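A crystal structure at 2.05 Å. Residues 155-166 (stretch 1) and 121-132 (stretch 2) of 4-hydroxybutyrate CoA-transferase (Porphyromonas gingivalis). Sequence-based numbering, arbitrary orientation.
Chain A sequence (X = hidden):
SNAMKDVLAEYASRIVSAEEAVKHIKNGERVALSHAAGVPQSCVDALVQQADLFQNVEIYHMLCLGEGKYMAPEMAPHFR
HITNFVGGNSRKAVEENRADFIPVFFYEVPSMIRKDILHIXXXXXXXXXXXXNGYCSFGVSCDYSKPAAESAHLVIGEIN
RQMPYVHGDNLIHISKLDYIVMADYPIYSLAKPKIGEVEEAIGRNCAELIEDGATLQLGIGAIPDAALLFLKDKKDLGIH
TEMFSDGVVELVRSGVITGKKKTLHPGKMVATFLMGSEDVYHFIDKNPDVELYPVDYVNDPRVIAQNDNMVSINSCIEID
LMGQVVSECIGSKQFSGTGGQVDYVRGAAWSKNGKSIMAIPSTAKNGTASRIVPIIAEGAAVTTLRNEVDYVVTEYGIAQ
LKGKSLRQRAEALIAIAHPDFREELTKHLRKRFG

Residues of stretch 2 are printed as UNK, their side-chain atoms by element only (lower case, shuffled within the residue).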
# COMPACT_ATOMS: atom_id res chain seq x y z
N VAL A 155 2.59 -15.48 -29.94
CA VAL A 155 2.89 -14.09 -30.04
C VAL A 155 2.70 -13.66 -31.49
O VAL A 155 3.32 -14.22 -32.42
CB VAL A 155 4.34 -13.77 -29.57
CG1 VAL A 155 4.62 -12.27 -29.66
CG2 VAL A 155 4.55 -14.27 -28.13
N ILE A 156 1.82 -12.67 -31.66
CA ILE A 156 1.61 -12.00 -32.94
C ILE A 156 2.19 -10.60 -32.82
O ILE A 156 1.79 -9.83 -31.92
CB ILE A 156 0.12 -11.87 -33.30
CG1 ILE A 156 -0.52 -13.25 -33.34
CG2 ILE A 156 -0.05 -11.12 -34.61
CD1 ILE A 156 -2.04 -13.21 -33.25
N GLY A 157 3.14 -10.29 -33.69
CA GLY A 157 3.75 -8.97 -33.74
C GLY A 157 3.20 -8.20 -34.92
O GLY A 157 3.34 -8.63 -36.06
N GLU A 158 2.58 -7.06 -34.64
CA GLU A 158 2.06 -6.19 -35.69
C GLU A 158 3.08 -5.11 -35.96
O GLU A 158 3.18 -4.15 -35.18
CB GLU A 158 0.71 -5.58 -35.27
CG GLU A 158 0.05 -4.75 -36.35
CD GLU A 158 -1.42 -4.47 -36.08
OE1 GLU A 158 -2.19 -5.43 -35.88
OE2 GLU A 158 -1.81 -3.28 -36.06
N ILE A 159 3.86 -5.26 -37.03
CA ILE A 159 4.94 -4.33 -37.32
C ILE A 159 4.43 -3.16 -38.17
O ILE A 159 4.14 -3.28 -39.36
CB ILE A 159 6.15 -5.02 -38.00
CG1 ILE A 159 6.67 -6.15 -37.11
CG2 ILE A 159 7.26 -4.02 -38.25
CD1 ILE A 159 8.04 -6.71 -37.54
N ASN A 160 4.33 -2.01 -37.52
CA ASN A 160 3.78 -0.82 -38.16
C ASN A 160 4.92 0.14 -38.54
O ASN A 160 5.77 0.52 -37.71
CB ASN A 160 2.77 -0.18 -37.20
CG ASN A 160 2.10 1.07 -37.75
OD1 ASN A 160 2.30 1.49 -38.90
ND2 ASN A 160 1.28 1.68 -36.90
N ARG A 161 4.93 0.54 -39.80
CA ARG A 161 5.97 1.46 -40.27
C ARG A 161 5.92 2.76 -39.48
O ARG A 161 6.93 3.46 -39.38
CB ARG A 161 5.83 1.81 -41.75
CG ARG A 161 5.57 0.66 -42.73
CD ARG A 161 6.42 -0.52 -42.51
NE ARG A 161 6.50 -1.37 -43.70
CZ ARG A 161 5.51 -2.09 -44.22
NH1 ARG A 161 5.74 -2.80 -45.31
NH2 ARG A 161 4.30 -2.12 -43.66
N GLN A 162 4.76 3.07 -38.92
CA GLN A 162 4.58 4.33 -38.20
C GLN A 162 4.71 4.20 -36.69
O GLN A 162 4.61 5.21 -36.00
CB GLN A 162 3.25 4.97 -38.60
CG GLN A 162 3.19 5.29 -40.08
CD GLN A 162 2.06 6.19 -40.46
OE1 GLN A 162 1.79 7.17 -39.77
NE2 GLN A 162 1.38 5.89 -41.59
N MSE A 163 4.93 3.00 -36.17
CA MSE A 163 5.23 2.85 -34.75
C MSE A 163 6.68 3.28 -34.50
O MSE A 163 7.61 2.72 -35.11
CB MSE A 163 5.05 1.42 -34.28
CG MSE A 163 5.44 1.25 -32.81
SE MSE A 163 4.16 2.09 -31.62
CE MSE A 163 3.49 0.48 -30.81
N PRO A 164 6.88 4.27 -33.63
CA PRO A 164 8.23 4.77 -33.47
C PRO A 164 9.14 3.77 -32.77
O PRO A 164 8.66 2.87 -32.08
CB PRO A 164 8.05 6.03 -32.61
CG PRO A 164 6.75 5.87 -31.96
CD PRO A 164 5.90 5.07 -32.89
N TYR A 165 10.44 3.91 -33.00
CA TYR A 165 11.44 3.08 -32.33
C TYR A 165 11.79 3.80 -31.06
O TYR A 165 12.31 4.91 -31.10
CB TYR A 165 12.69 2.90 -33.21
CG TYR A 165 13.77 2.03 -32.58
CD1 TYR A 165 14.73 2.60 -31.72
CD2 TYR A 165 13.84 0.67 -32.83
CE1 TYR A 165 15.71 1.84 -31.14
CE2 TYR A 165 14.85 -0.11 -32.26
CZ TYR A 165 15.77 0.49 -31.41
OH TYR A 165 16.77 -0.23 -30.82
N VAL A 166 11.42 3.21 -29.93
CA VAL A 166 11.61 3.87 -28.63
C VAL A 166 12.64 3.12 -27.79
O VAL A 166 12.58 1.88 -27.63
CB VAL A 166 10.28 4.03 -27.86
CG1 VAL A 166 10.47 4.69 -26.47
CG2 VAL A 166 9.28 4.84 -28.72
N UNK A 121 -2.70 -16.51 -23.16
CA UNK A 121 -2.45 -17.48 -24.18
C UNK A 121 -1.85 -16.84 -25.43
O UNK A 121 -1.05 -17.48 -26.13
c UNK A 121 -4.35 -18.94 -23.35
o UNK A 121 -5.23 -18.39 -22.67
c UNK A 121 -3.75 -18.19 -24.53
o UNK A 121 -3.94 -20.09 -23.10
N UNK A 122 -2.27 -15.61 -25.73
CA UNK A 122 -1.90 -14.92 -26.95
C UNK A 122 -1.57 -13.46 -26.63
O UNK A 122 -2.31 -12.81 -25.90
c UNK A 122 -2.62 -14.26 -29.26
c UNK A 122 -3.02 -14.98 -27.98
c UNK A 122 -3.34 -16.42 -28.29
N UNK A 123 -0.44 -12.98 -27.14
CA UNK A 123 -0.06 -11.57 -27.04
C UNK A 123 -0.07 -11.02 -28.45
O UNK A 123 0.63 -11.55 -29.33
c UNK A 123 1.34 -11.41 -26.43
N UNK A 124 -0.88 -10.00 -28.69
CA UNK A 124 -0.83 -9.29 -29.96
C UNK A 124 -0.21 -7.94 -29.64
O UNK A 124 -0.85 -7.08 -29.02
c UNK A 124 -2.20 -9.13 -30.64
c UNK A 124 -2.02 -8.71 -32.08
c UNK A 124 -2.96 -10.44 -30.66
c UNK A 124 -4.32 -10.35 -31.37
N UNK A 125 1.06 -7.77 -30.03
CA UNK A 125 1.75 -6.54 -29.75
C UNK A 125 2.11 -5.77 -31.03
O UNK A 125 2.58 -6.35 -32.00
c UNK A 125 2.99 -6.78 -28.84
c UNK A 125 2.50 -7.22 -27.46
c UNK A 125 3.99 -7.77 -29.46
N UNK A 126 1.90 -4.46 -30.99
CA UNK A 126 2.37 -3.58 -32.03
C UNK A 126 3.85 -3.20 -31.82
O UNK A 126 4.27 -2.88 -30.71
n UNK A 126 0.12 0.01 -32.66
c UNK A 126 1.49 -2.35 -32.16
c UNK A 126 1.12 -0.25 -33.52
o UNK A 126 1.46 0.53 -34.41
c UNK A 126 1.83 -1.57 -33.39
N UNK A 127 4.63 -3.26 -32.90
CA UNK A 127 6.07 -3.05 -32.85
C UNK A 127 6.57 -2.14 -33.96
O UNK A 127 5.93 -1.98 -35.00
c UNK A 127 6.79 -4.40 -32.96
c UNK A 127 6.44 -5.54 -32.00
c UNK A 127 6.99 -6.87 -32.56
c UNK A 127 6.97 -5.30 -30.57
N UNK A 128 7.74 -1.56 -33.73
CA UNK A 128 8.44 -0.82 -34.75
C UNK A 128 9.11 -1.81 -35.67
O UNK A 128 9.25 -2.99 -35.36
c UNK A 128 9.51 0.08 -34.15
o UNK A 128 10.61 -0.69 -33.69
N UNK A 129 9.56 -1.30 -36.81
CA UNK A 129 10.33 -2.08 -37.77
C UNK A 129 11.59 -2.62 -37.08
O UNK A 129 12.12 -1.94 -36.23
c UNK A 129 9.64 -0.81 -39.85
se UNK A 129 9.10 -2.35 -40.90
c UNK A 129 10.76 -1.17 -38.93
c UNK A 129 10.55 -2.46 -42.21
N UNK A 130 12.05 -3.83 -37.44
CA UNK A 130 13.27 -4.34 -36.86
C UNK A 130 14.49 -3.53 -37.26
O UNK A 130 14.59 -3.03 -38.39
c UNK A 130 11.53 -4.75 -38.47
c UNK A 130 13.39 -5.75 -37.45
c UNK A 130 12.74 -5.63 -38.75
N UNK A 131 15.41 -3.42 -36.33
CA UNK A 131 16.69 -2.84 -36.62
C UNK A 131 17.52 -3.90 -37.36
O UNK A 131 17.03 -4.98 -37.73
o UNK A 131 17.77 -3.20 -33.17
o UNK A 131 18.06 -4.58 -34.85
c UNK A 131 17.76 -3.46 -34.38
c UNK A 131 17.36 -2.33 -35.33
N UNK A 132 18.78 -3.56 -37.60
CA UNK A 132 19.71 -4.39 -38.37
C UNK A 132 20.03 -5.71 -37.67
O UNK A 132 20.37 -6.69 -38.32
c UNK A 132 21.02 -3.63 -38.60
o UNK A 132 22.05 -0.84 -40.77
c UNK A 132 22.12 -1.77 -39.94
c UNK A 132 20.85 -2.26 -39.26
o UNK A 132 23.21 -2.32 -39.64
O HOH W 1 8.48 1.46 -37.38

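Position 121 carries two carbons, the second bearing two oxygens. This short carboxylate is identified by its branching alone: Asp 121; its nearest side-chain approach is CB to Val 155 N, 8.8 Å, so it makes no contact.

Position 122 has three carbons, one carrying the other two, a beta-branched apolar pattern. It is Val 122, and its CG1 lies 4.2 Å from Ile 156 CD1.

Position 123 has a single carbon, which defines Ala 123. Its backbone does the work: Ile 156 N donates to Ala 123 O at 2.8 Å with an N-H...O angle of 165°.

Position 124 shows four carbons forked at the first, one arm two carbons long. That is Ile 124, with CG1 3.9 Å from Ile 156 CD1; both side chains leave the same face of the sheet.

Position 125 again has one carbon carrying two, hence Val 125. Its N donates to Ile 156 O (2.9 Å), and its O accepts from Glu 158 N (2.7 Å, 170°), so one residue bonds to stretch 1 through both backbone polar groups.

Position 126 has three carbons in a row, the third carrying one oxygen and one nitrogen. The terminal amide on this longer chain gives Gln 126. Its OE1 accepts a hydrogen bond from Asn 160 ND2 at 2.7 Å and 162°, while its CD lies 3.7 Å from CE of selenomethionine Met 163.

Position 127 has four carbons forked at the second, which separates it from 124 and makes it Leu 127. Its CD1 sits 4.0 Å from Gly 157 CA; an ideal CB on that glycine would lie 3.1 Å from Leu 127 CD1, a tight fit.

Position 128 has one carbon followed by one oxygen: Ser 128. Its CB is 3.4 Å from Met 163 O, and its OG is 3.6 Å from Tyr 165 CD2.

Position 129 is an unbranched chain of two carbons, selenium and a carbon, so it is selenomethionine, Met 129. Its SE is 3.6 Å from both Ile 159 CG2 and Arg 161 CD.

Position 130 has three carbons closing a ring onto the backbone N, as only proline does. Pro 130 CD is 4.1 Å from Ile 159 CD1.

Position 131 has two carbons, the second carrying two oxygens. In Asp 131, OD2 is 3.9 Å from Tyr 165 OH.

Position 132 has three carbons, the third carrying two oxygens, one carbon more than 131. Glu 132 makes no contact; its nearest side-chain approach is CB to Tyr 165 OH, 9.5 Å.

The contact is a parallel strand pairing, with axes 4.5 Å apart at closest approach and directions 24° apart. Val 125 and Leu 127 each bond through N and O to alternate residues of stretch 1, the parallel pattern; the last rung runs from Asn 160 N to Leu 127 O (3.0 Å). Beyond it, stretch 1 enters a type I turn from Asn 160 to Met 163, and water 1 links Met 129 N (3.0 Å) with Met 163 O (2.7 Å). Together the stretches bury 996 Å².

Stretch 2, residues 121-132: DVAIVQLSMPDE
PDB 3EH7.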